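PDB 6GUP: siderophore biosynthesis lipase/esterase, putative from Aspergillus fumigatus, which hydrolyses the ester bonds of the iron siderophore fusarinine C, releasing fusarinine and iron, but leaves triacetylfusarinine C uncut. Local coordinates for residues A[172-175]-A[176-180]; A[192-195]-A[196-200]; A[327-331]-A[332-336]. All blocks are in the same frame, centred on the assembly; numbering follows the deposited sequence.

In the fold
The three contacts follow one another along an alpha/beta-hydrolase chain built round a mixed, mostly parallel sheet. Contact 1 closes the end of helix 168-178, and contact 2 spans about two turns of the next helix, 185-205; their centres lie about 16 Å apart, and Ile172 and Leu176 pack on Phe192. Both helices lie in a mostly helical region between strands 159-163 and 278-283, probably the lid of the fold. Contact 3, with the probable catalytic histidine, leads into helix 335-353, its centre about 21 Å and 34 Å from those of contacts 1 and 2. The nearest atoms of contacts 1 and 3 are about 10 Å apart, yet the Trp174 side chain comes near the probable triad.

Contact 1 of 3, residues A[172-175]-A[176-180]; sequences IQWV and LAEGL
Ile172 starts the last turns of helix 168-178, and its carbonyl receives the amide of Leu176 (N to Ile172 O 2.8 Å), a nearly straight bond. Their side chains run side by side in the same direction, Ile172 CG2 lying 4.1 Å from Leu176 CD1, and both also pack on Phe192 of the following helix. Gln173 then accepts from Ala177 N through its backbone O, at a more bent angle.

The indole of Trp174, with CG anti to the backbone N, swings forward along the helix to Glu178. Glu178 CG stands beside its own backbone N (chi1 -69°), which puts the methylene over one face of the six-membered ring: Glu178 CG is 3.4 Å from the centroid of that Trp174 ring, a CH-pi contact only 15° off the normal. The bend of the glutamate chain at chi2 then turns the carboxylate, whose plane is 42° from that of the ring. In the backbone, Glu178 N donates to Trp174 O at 2.9 Å, while Pro290 and Ala291 from a loop also touch the indole.

Val175 O takes Gly179 N at 2.7 Å, and Val175 CG1 meets Leu180 CB at 3.8 Å where the chain turns back across the helix end. Gly179 has positive phi, with backbone angles at which a side chain would collide with the preceding carbonyl.

Chemically, then, the carbonyls of Ile172 to Val175 are each paired with an amide four residues on, a glycine permits the exit, and the acidic side chain contributes its aliphatic part to the aromatic face.

Contact 2 of 3, residues A[192-195]-A[196-200]; sequences FEKL and TSMAR
Phe192 and Thr196 sit one turn apart on helix 185-205 and meet twice, through backbone and side chain. Thr196 N gives its hydrogen to Phe192 O at 3.0 Å, and the threonine methyl covers one face of the phenyl ring, CG2 standing 4.3 Å from the ring centroid and 21° off its normal. Phe192 reaches this place because CG is anti to the backbone N, which carries the ring forward along the helix; Ile172 and Leu176 of helix 168-178 pack on it as well.

The carbonyl of Glu193 has two donors. One is the regular helical bond, Ser197 N to Glu193 O 3.1 Å, and the hydroxyl of Thr196 adds a shorter one, OG1 to Glu193 O 2.7 Å. Chi1 of Thr196 (48°) puts OG1 between the backbone N and carbonyl carbon, turned back toward the preceding turn. The hydroxyl arrives at 109° to the C=O bond, above the carbonyl plane, on the same face as the amide. The Glu193 carboxylate has its own partner, a salt bridge from OE2 to Arg189.

Further along, Lys194 O accepts from Met198 N at 2.9 Å, and the methionine CG lies against that same oxygen. Leu195 O is matched by Ala199 N, also at 2.9 Å. The side chains of Leu195, Thr196 and Ala199 touch Phe234 of helix 231-238, with Met218 and Leu214 adding to the cover of Leu195.

The buried threonine thus satisfies its hydroxyl within its own helix: OG1 spends its proton on a local carbonyl, and the methyl lies over the Phe192 ring. A polar residue is thereby accommodated on an apolar helix face.

Contact 3 of 3, residues A[327-331]-A[332-336]; sequences HALSN and DDQAE
Gln334 folds back on Leu329 and Asn331 just before helix 335-353. Its CG is anti to the carbonyl carbon (chi1 -63°), which brings CG to 3.7 Å from Asn331 N; the bend at chi2 (-72°) then carries the amide to Leu329, with Gln334 OE1 3.8 Å from Leu329 CG. The leucine and glutamine side chains cross at about a right angle. Beyond the contact, both ends of the amide are held by the preceding loop: OE1 takes the amide of Ser326, and NE2 reaches the carbonyl of Asn324.

Gln334 NE2 also donates to Asp333 OD2 at 3.0 Å, meeting it from above the carboxylate plane. Asp333 lies beside Asn331, CB to CB 3.8 Å; the amides of Asn331 and Gln334 are turned 82° apart. Gln334 N gives Asn331 O a weak hydrogen bond (3.4 Å), and Arg338 NH2 hydrogen-bonds both this oxygen and Leu329 O. Asn331 N is buried without a partner.

Leu329 takes a left-handed backbone. The type I beta turn from Asp332 to Ala335, with Gln334 at the N-cap, starts the C-terminal helix. His327, at the start of segment 327-331, is hydrogen-bonded to Asp286 and Ser123, consistent with the catalytic triad of an alpha/beta-hydrolase and its histidine loop after the last strand.

Contact 1 of 3, residues A[172-175]-A[176-180]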
ATOM      1  N   ILE A 172      16.124 -18.275  -5.392  1.00 43.55           N
ATOM      2  CA  ILE A 172      17.307 -17.986  -4.573  1.00 43.84           C
ATOM      3  C   ILE A 172      18.446 -18.970  -4.876  1.00 46.61           C
ATOM      4  O   ILE A 172      19.604 -18.561  -4.967  1.00 46.47           O
ATOM      5  CB  ILE A 172      16.964 -17.953  -3.061  1.00 43.29           C
ATOM      6  CG1 ILE A 172      16.059 -16.748  -2.765  1.00 42.64           C
ATOM      7  CG2 ILE A 172      18.229 -17.859  -2.212  1.00 42.65           C
ATOM      8  CD1 ILE A 172      15.408 -16.757  -1.398  1.00 41.34           C
ATOM      9  N   GLN A 173      18.112 -20.254  -5.038  1.00 49.98           N
ATOM     10  CA  GLN A 173      19.081 -21.278  -5.480  1.00 52.35           C
ATOM     11  C   GLN A 173      19.767 -20.899  -6.799  1.00 51.07           C
ATOM     12  O   GLN A 173      20.967 -21.120  -6.970  1.00 51.67           O
ATOM     13  CB  GLN A 173      18.397 -22.642  -5.640  1.00 55.97           C
ATOM     14  CG  GLN A 173      18.001 -23.314  -4.332  1.00 58.71           C
ATOM     15  CD  GLN A 173      17.172 -24.574  -4.533  1.00 60.41           C
ATOM     16  OE1 GLN A 173      17.036 -25.078  -5.650  1.00 60.55           O
ATOM     17  NE2 GLN A 173      16.616 -25.090  -3.444  1.00 60.74           N
ATOM     18  N   TRP A 174      18.987 -20.330  -7.716  1.00 48.94           N
ATOM     19  CA  TRP A 174      19.476 -19.870  -9.019  1.00 47.90           C
ATOM     20  C   TRP A 174      20.323 -18.597  -8.908  1.00 48.08           C
ATOM     21  O   TRP A 174      21.295 -18.435  -9.650  1.00 49.48           O
ATOM     22  CB  TRP A 174      18.279 -19.648  -9.946  1.00 47.71           C
ATOM     23  CG  TRP A 174      18.580 -19.360 -11.387  1.00 48.60           C
ATOM     24  CD1 TRP A 174      18.050 -18.353 -12.127  1.00 48.82           C
ATOM     25  CD2 TRP A 174      19.448 -20.092 -12.268  1.00 49.09           C
ATOM     26  NE1 TRP A 174      18.526 -18.398 -13.414  1.00 49.72           N
ATOM     27  CE2 TRP A 174      19.386 -19.458 -13.531  1.00 49.69           C
ATOM     28  CE3 TRP A 174      20.262 -21.224 -12.119  1.00 49.70           C
ATOM     29  CZ2 TRP A 174      20.117 -19.912 -14.637  1.00 49.38           C
ATOM     30  CZ3 TRP A 174      20.994 -21.674 -13.219  1.00 49.98           C
ATOM     31  CH2 TRP A 174      20.913 -21.017 -14.463  1.00 49.98           C
ATOM     32  N   VAL A 175      19.945 -17.703  -7.992  1.00 45.88           N
ATOM     33  CA  VAL A 175      20.754 -16.519  -7.657  1.00 45.79           C
ATOM     34  C   VAL A 175      22.104 -16.921  -7.045  1.00 47.17           C
ATOM     35  O   VAL A 175      23.134 -16.338  -7.389  1.00 48.53           O
ATOM     36  CB  VAL A 175      19.985 -15.547  -6.720  1.00 46.08           C
ATOM     37  CG1 VAL A 175      20.906 -14.519  -6.064  1.00 46.38           C
ATOM     38  CG2 VAL A 175      18.890 -14.830  -7.499  1.00 45.76           C
ATOM     39  N   LEU A 176      22.095 -17.904  -6.146  1.00 48.07           N
ATOM     40  CA  LEU A 176      23.334 -18.433  -5.558  1.00 51.18           C
ATOM     41  C   LEU A 176      24.208 -19.178  -6.575  1.00 55.04           C
ATOM     42  O   LEU A 176      25.429 -19.204  -6.433  1.00 57.03           O
ATOM     43  CB  LEU A 176      23.025 -19.351  -4.369  1.00 51.61           C
ATOM     44  CG  LEU A 176      22.387 -18.689  -3.143  1.00 52.94           C
ATOM     45  CD1 LEU A 176      21.817 -19.743  -2.206  1.00 53.48           C
ATOM     46  CD2 LEU A 176      23.384 -17.803  -2.410  1.00 54.16           C
ATOM     47  N   ALA A 177      23.582 -19.787  -7.583  1.00 57.87           N
ATOM     48  CA  ALA A 177      24.306 -20.460  -8.666  1.00 60.55           C
ATOM     49  C   ALA A 177      24.917 -19.478  -9.671  1.00 61.72           C
ATOM     50  O   ALA A 177      26.102 -19.586  -9.996  1.00 62.71           O
ATOM     51  CB  ALA A 177      23.386 -21.438  -9.386  1.00 61.09           C
ATOM     52  N   GLU A 178      24.109 -18.528 -10.149  1.00 61.04           N
ATOM     53  CA  GLU A 178      24.477 -17.645 -11.273  1.00 61.53           C
ATOM     54  C   GLU A 178      24.764 -16.175 -10.939  1.00 59.61           C
ATOM     55  O   GLU A 178      25.403 -15.485 -11.737  1.00 60.63           O
ATOM     56  CB  GLU A 178      23.371 -17.681 -12.330  1.00 66.88           C
ATOM     57  CG  GLU A 178      23.241 -19.007 -13.062  1.00 73.25           C
ATOM     58  CD  GLU A 178      24.453 -19.360 -13.908  1.00 76.50           C
ATOM     59  OE1 GLU A 178      25.053 -18.452 -14.520  1.00 79.27           O
ATOM     60  OE2 GLU A 178      24.802 -20.558 -13.966  1.00 77.03           O
ATOM     61  N   GLY A 179      24.297 -15.701  -9.784  1.00 56.24           N
ATOM     62  CA  GLY A 179      24.385 -14.284  -9.416  1.00 54.00           C
ATOM     63  C   GLY A 179      23.081 -13.540  -9.655  1.00 54.48           C
ATOM     64  O   GLY A 179      22.075 -14.139 -10.044  1.00 53.73           O
ATOM     65  N   LEU A 180      23.109 -12.230  -9.416  1.00 56.50           N
ATOM     66  CA  LEU A 180      21.939 -11.362  -9.590  1.00 58.91           C
ATOM     67  C   LEU A 180      22.374  -9.919  -9.858  1.00 61.18           C
ATOM     68  O   LEU A 180      22.983  -9.283  -8.994  1.00 59.84           O
ATOM     69  CB  LEU A 180      21.045 -11.423  -8.343  1.00 58.72           C
ATOM     70  CG  LEU A 180      19.787 -10.544  -8.288  1.00 57.26           C
ATOM     71  CD1 LEU A 180      18.848 -10.823  -9.453  1.00 56.08           C
ATOM     72  CD2 LEU A 180      19.060 -10.748  -6.966  1.00 57.85           C
TER

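Contact 2 of 3, residues A[192-195]-A[196-200]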
ATOM      1  N   PHE A 192      24.394 -14.322   2.034  1.00 59.15           N
ATOM      2  CA  PHE A 192      23.377 -15.364   2.232  1.00 59.79           C
ATOM      3  C   PHE A 192      23.610 -16.190   3.499  1.00 62.11           C
ATOM      4  O   PHE A 192      22.666 -16.478   4.239  1.00 61.28           O
ATOM      5  CB  PHE A 192      23.332 -16.305   1.027  1.00 57.84           C
ATOM      6  CG  PHE A 192      22.264 -17.355   1.122  1.00 55.99           C
ATOM      7  CD1 PHE A 192      20.946 -17.030   0.853  1.00 53.93           C
ATOM      8  CD2 PHE A 192      22.571 -18.665   1.486  1.00 55.22           C
ATOM      9  CE1 PHE A 192      19.951 -17.983   0.934  1.00 55.17           C
ATOM     10  CE2 PHE A 192      21.574 -19.627   1.572  1.00 55.51           C
ATOM     11  CZ  PHE A 192      20.260 -19.285   1.296  1.00 55.04           C
ATOM     12  N   GLU A 193      24.865 -16.575   3.724  1.00 65.63           N
ATOM     13  CA  GLU A 193      25.249 -17.367   4.898  1.00 68.35           C
ATOM     14  C   GLU A 193      25.095 -16.568   6.191  1.00 65.74           C
ATOM     15  O   GLU A 193      24.659 -17.108   7.211  1.00 65.32           O
ATOM     16  CB  GLU A 193      26.694 -17.865   4.770  1.00 73.45           C
ATOM     17  CG  GLU A 193      26.942 -18.833   3.615  1.00 78.45           C
ATOM     18  CD  GLU A 193      26.200 -20.153   3.755  1.00 84.28           C
ATOM     19  OE1 GLU A 193      26.128 -20.694   4.880  1.00 89.22           O
ATOM     20  OE2 GLU A 193      25.694 -20.657   2.730  1.00 86.20           O
ATOM     21  N   LYS A 194      25.463 -15.288   6.141  1.00 64.10           N
ATOM     22  CA  LYS A 194      25.260 -14.371   7.263  1.00 66.06           C
ATOM     23  C   LYS A 194      23.768 -14.141   7.533  1.00 63.37           C
ATOM     24  O   LYS A 194      23.351 -14.118   8.690  1.00 62.99           O
ATOM     25  CB  LYS A 194      25.969 -13.037   7.002  1.00 71.12           C
ATOM     26  CG  LYS A 194      26.070 -12.121   8.212  1.00 80.10           C
ATOM     27  CD  LYS A 194      27.093 -11.018   7.972  1.00 89.13           C
ATOM     28  CE  LYS A 194      26.896  -9.827   8.895  1.00 96.03           C
ATOM     29  NZ  LYS A 194      27.762  -8.684   8.492  1.00 97.57           N
ATOM     30  N   LEU A 195      22.977 -13.991   6.469  1.00 59.72           N
ATOM     31  CA  LEU A 195      21.521 -13.802   6.590  1.00 56.72           C
ATOM     32  C   LEU A 195      20.802 -15.002   7.218  1.00 57.01           C
ATOM     33  O   LEU A 195      19.896 -14.816   8.034  1.00 55.71           O
ATOM     34  CB  LEU A 195      20.884 -13.466   5.231  1.00 55.29           C
ATOM     35  CG  LEU A 195      21.061 -12.043   4.688  1.00 51.78           C
ATOM     36  CD1 LEU A 195      20.553 -11.968   3.254  1.00 50.82           C
ATOM     37  CD2 LEU A 195      20.354 -11.012   5.556  1.00 49.91           C
ATOM     38  N   THR A 196      21.195 -16.218   6.833  1.00 58.10           N
ATOM     39  CA  THR A 196      20.654 -17.443   7.444  1.00 60.11           C
ATOM     40  C   THR A 196      21.011 -17.522   8.924  1.00 58.18           C
ATOM     41  O   THR A 196      20.137 -17.733   9.762  1.00 59.26           O
ATOM     42  CB  THR A 196      21.149 -18.725   6.734  1.00 63.09           C
ATOM     43  OG1 THR A 196      22.568 -18.662   6.551  1.00 64.12           O
ATOM     44  CG2 THR A 196      20.473 -18.899   5.380  1.00 64.77           C
ATOM     45  N   SER A 197      22.292 -17.328   9.230  1.00 56.77           N
ATOM     46  CA  SER A 197      22.788 -17.323  10.612  1.00 58.19           C
ATOM     47  C   SER A 197      22.072 -16.294  11.497  1.00 59.19           C
ATOM     48  O   SER A 197      21.763 -16.579  12.656  1.00 60.87           O
ATOM     49  CB  SER A 197      24.298 -17.066  10.626  1.00 57.91           C
ATOM     50  OG  SER A 197      24.808 -17.035  11.949  1.00 60.08           O
ATOM     51  N   MET A 198      21.825 -15.105  10.945  1.00 56.68           N
ATOM     52  CA  MET A 198      21.027 -14.071  11.618  1.00 54.92           C
ATOM     53  C   MET A 198      19.583 -14.515  11.824  1.00 51.51           C
ATOM     54  O   MET A 198      19.024 -14.348  12.911  1.00 50.46           O
ATOM     55  CB  MET A 198      21.020 -12.771  10.808  1.00 55.56           C
ATOM     56  CG  MET A 198      22.325 -12.000  10.847  1.00 57.36           C
ATOM     57  SD  MET A 198      22.331 -10.647   9.657  1.00 62.02           S
ATOM     58  CE  MET A 198      21.153  -9.543  10.431  1.00 67.18           C
ATOM     59  N   ALA A 199      18.991 -15.068  10.767  1.00 48.07           N
ATOM     60  CA  ALA A 199      17.591 -15.486  10.777  1.00 45.50           C
ATOM     61  C   ALA A 199      17.321 -16.655  11.729  1.00 46.87           C
ATOM     62  O   ALA A 199      16.281 -16.684  12.392  1.00 45.56           O
ATOM     63  CB  ALA A 199      17.135 -15.831   9.369  1.00 43.28           C
ATOM     64  N   ARG A 200      18.249 -17.611  11.789  1.00 48.42           N
ATOM     65  CA  ARG A 200      18.148 -18.739  12.727  1.00 50.41           C
ATOM     66  C   ARG A 200      18.278 -18.288  14.180  1.00 48.13           C
ATOM     67  O   ARG A 200      17.551 -18.774  15.049  1.00 47.94           O
ATOM     68  CB  ARG A 200      19.209 -19.800  12.435  1.00 54.97           C
ATOM     69  CG  ARG A 200      19.063 -20.488  11.088  1.00 59.41           C
ATOM     70  CD  ARG A 200      19.900 -21.755  11.027  1.00 66.04           C
ATOM     71  NE  ARG A 200      20.624 -21.923   9.769  1.00 74.37           N
ATOM     72  CZ  ARG A 200      21.466 -22.926   9.514  1.00 82.99           C
ATOM     73  NH1 ARG A 200      21.700 -23.874  10.425  1.00 86.56           N
ATOM     74  NH2 ARG A 200      22.081 -22.987   8.336  1.00 85.94           N
TER

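Contact 3 of 3, residues A[327-331]-A[332-336]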
ATOM      1  N   HIS A 327      10.191 -12.880 -16.665  1.00 41.89           N
ATOM      2  CA  HIS A 327       9.319 -13.079 -15.501  1.00 42.62           C
ATOM      3  C   HIS A 327       8.167 -12.074 -15.443  1.00 44.64           C
ATOM      4  O   HIS A 327       7.002 -12.465 -15.340  1.00 44.29           O
ATOM      5  CB  HIS A 327      10.127 -13.004 -14.203  1.00 43.94           C
ATOM      6  CG  HIS A 327       9.320 -13.294 -12.977  1.00 45.71           C
ATOM      7  ND1 HIS A 327       8.897 -14.564 -12.648  1.00 45.23           N
ATOM      8  CD2 HIS A 327       8.842 -12.476 -12.010  1.00 47.22           C
ATOM      9  CE1 HIS A 327       8.201 -14.517 -11.527  1.00 45.46           C
ATOM     10  NE2 HIS A 327       8.153 -13.261 -11.118  1.00 46.46           N
ATOM     11  N   ALA A 328       8.511 -10.789 -15.513  1.00 47.11           N
ATOM     12  CA  ALA A 328       7.532  -9.698 -15.452  1.00 47.75           C
ATOM     13  C   ALA A 328       7.241  -9.043 -16.811  1.00 48.37           C
ATOM     14  O   ALA A 328       6.377  -8.171 -16.887  1.00 49.10           O
ATOM     15  CB  ALA A 328       7.997  -8.648 -14.453  1.00 48.12           C
ATOM     16  N   LEU A 329       7.946  -9.458 -17.869  1.00 47.01           N
ATOM     17  CA  LEU A 329       7.758  -8.914 -19.224  1.00 45.95           C
ATOM     18  C   LEU A 329       7.949  -7.383 -19.258  1.00 50.70           C
ATOM     19  O   LEU A 329       7.227  -6.665 -19.956  1.00 51.07           O
ATOM     20  CB  LEU A 329       6.387  -9.327 -19.799  1.00 41.59           C
ATOM     21  CG  LEU A 329       6.084 -10.832 -19.923  1.00 37.82           C
ATOM     22  CD1 LEU A 329       5.628 -11.457 -18.608  1.00 35.87           C
ATOM     23  CD2 LEU A 329       5.028 -11.073 -20.995  1.00 36.56           C
ATOM     24  N   SER A 330       8.943  -6.904 -18.508  1.00 59.30           N
ATOM     25  CA  SER A 330       9.126  -5.467 -18.242  1.00 68.79           C
ATOM     26  C   SER A 330       9.807  -4.686 -19.366  1.00 78.28           C
ATOM     27  O   SER A 330       9.533  -3.498 -19.545  1.00 80.16           O
ATOM     28  CB  SER A 330       9.943  -5.267 -16.961  1.00 69.69           C
ATOM     29  OG  SER A 330       9.428  -6.038 -15.890  1.00 69.20           O
ATOM     30  N   ASN A 331      10.690  -5.348 -20.113  1.00 89.16           N
ATOM     31  CA  ASN A 331      11.611  -4.666 -21.033  1.00 98.68           C
ATOM     32  C   ASN A 331      10.926  -4.073 -22.266  1.00103.24           C
ATOM     33  O   ASN A 331       9.742  -4.311 -22.519  1.00102.24           O
ATOM     34  CB  ASN A 331      12.717  -5.627 -21.506  1.00100.96           C
ATOM     35  CG  ASN A 331      13.485  -6.266 -20.361  1.00101.02           C
ATOM     36  OD1 ASN A 331      13.616  -5.689 -19.281  1.00103.74           O
ATOM     37  ND2 ASN A 331      14.000  -7.467 -20.597  1.00100.45           N
ATOM     38  N   ASP A 332      11.702  -3.302 -23.025  1.00106.72           N
ATOM     39  CA  ASP A 332      11.323  -2.867 -24.374  1.00104.49           C
ATOM     40  C   ASP A 332      11.443  -4.053 -25.344  1.00 89.37           C
ATOM     41  O   ASP A 332      10.690  -4.153 -26.316  1.00 86.23           O
ATOM     42  CB  ASP A 332      12.209  -1.703 -24.831  1.00113.36           C
ATOM     43  CG  ASP A 332      12.052  -0.465 -23.955  1.00115.70           C
ATOM     44  OD1 ASP A 332      13.076   0.188 -23.663  1.00115.78           O
ATOM     45  OD2 ASP A 332      10.912  -0.146 -23.556  1.00114.76           O
ATOM     46  N   ASP A 333      12.415  -4.924 -25.066  1.00 79.82           N
ATOM     47  CA  ASP A 333      12.529  -6.274 -25.650  1.00 76.28           C
ATOM     48  C   ASP A 333      11.221  -7.091 -25.604  1.00 68.21           C
ATOM     49  O   ASP A 333      10.913  -7.830 -26.542  1.00 66.04           O
ATOM     50  CB  ASP A 333      13.659  -7.026 -24.913  1.00 82.06           C
ATOM     51  CG  ASP A 333      13.665  -8.523 -25.181  1.00 84.97           C
ATOM     52  OD1 ASP A 333      13.730  -8.924 -26.361  1.00 88.19           O
ATOM     53  OD2 ASP A 333      13.617  -9.298 -24.201  1.00 84.44           O
ATOM     54  N   GLN A 334      10.461  -6.927 -24.522  1.00 61.11           N
ATOM     55  CA  GLN A 334       9.269  -7.735 -24.224  1.00 55.11           C
ATOM     56  C   GLN A 334       7.937  -7.267 -24.843  1.00 54.28           C
ATOM     57  O   GLN A 334       6.876  -7.741 -24.430  1.00 53.35           O
ATOM     58  CB  GLN A 334       9.116  -7.829 -22.698  1.00 51.51           C
ATOM     59  CG  GLN A 334      10.271  -8.541 -22.017  1.00 49.55           C
ATOM     60  CD  GLN A 334      10.266 -10.029 -22.283  1.00 49.00           C
ATOM     61  OE1 GLN A 334       9.250 -10.692 -22.095  1.00 48.79           O
ATOM     62  NE2 GLN A 334      11.404 -10.565 -22.710  1.00 48.45           N
ATOM     63  N   ALA A 335       7.982  -6.370 -25.830  1.00 53.82           N
ATOM     64  CA  ALA A 335       6.769  -5.907 -26.522  1.00 53.17           C
ATOM     65  C   ALA A 335       5.940  -7.046 -27.131  1.00 53.22           C
ATOM     66  O   ALA A 335       4.714  -7.061 -26.997  1.00 53.31           O
ATOM     67  CB  ALA A 335       7.130  -4.893 -27.599  1.00 52.45           C
ATOM     68  N   GLU A 336       6.614  -7.995 -27.783  1.00 53.48           N
ATOM     69  CA  GLU A 336       5.938  -9.112 -28.464  1.00 55.40           C
ATOM     70  C   GLU A 336       5.377 -10.167 -27.487  1.00 50.85           C
ATOM     71  O   GLU A 336       4.228 -10.587 -27.652  1.00 48.46           O
ATOM     72  CB  GLU A 336       6.849  -9.729 -29.547  1.00 60.93           C
ATOM     73  CG  GLU A 336       6.263 -10.920 -30.304  1.00 68.86           C
ATOM     74  CD  GLU A 336       6.484 -12.261 -29.619  1.00 73.36           C
ATOM     75  OE1 GLU A 336       5.503 -13.022 -29.482  1.00 76.64           O
ATOM     76  OE2 GLU A 336       7.631 -12.560 -29.219  1.00 75.52           O
TER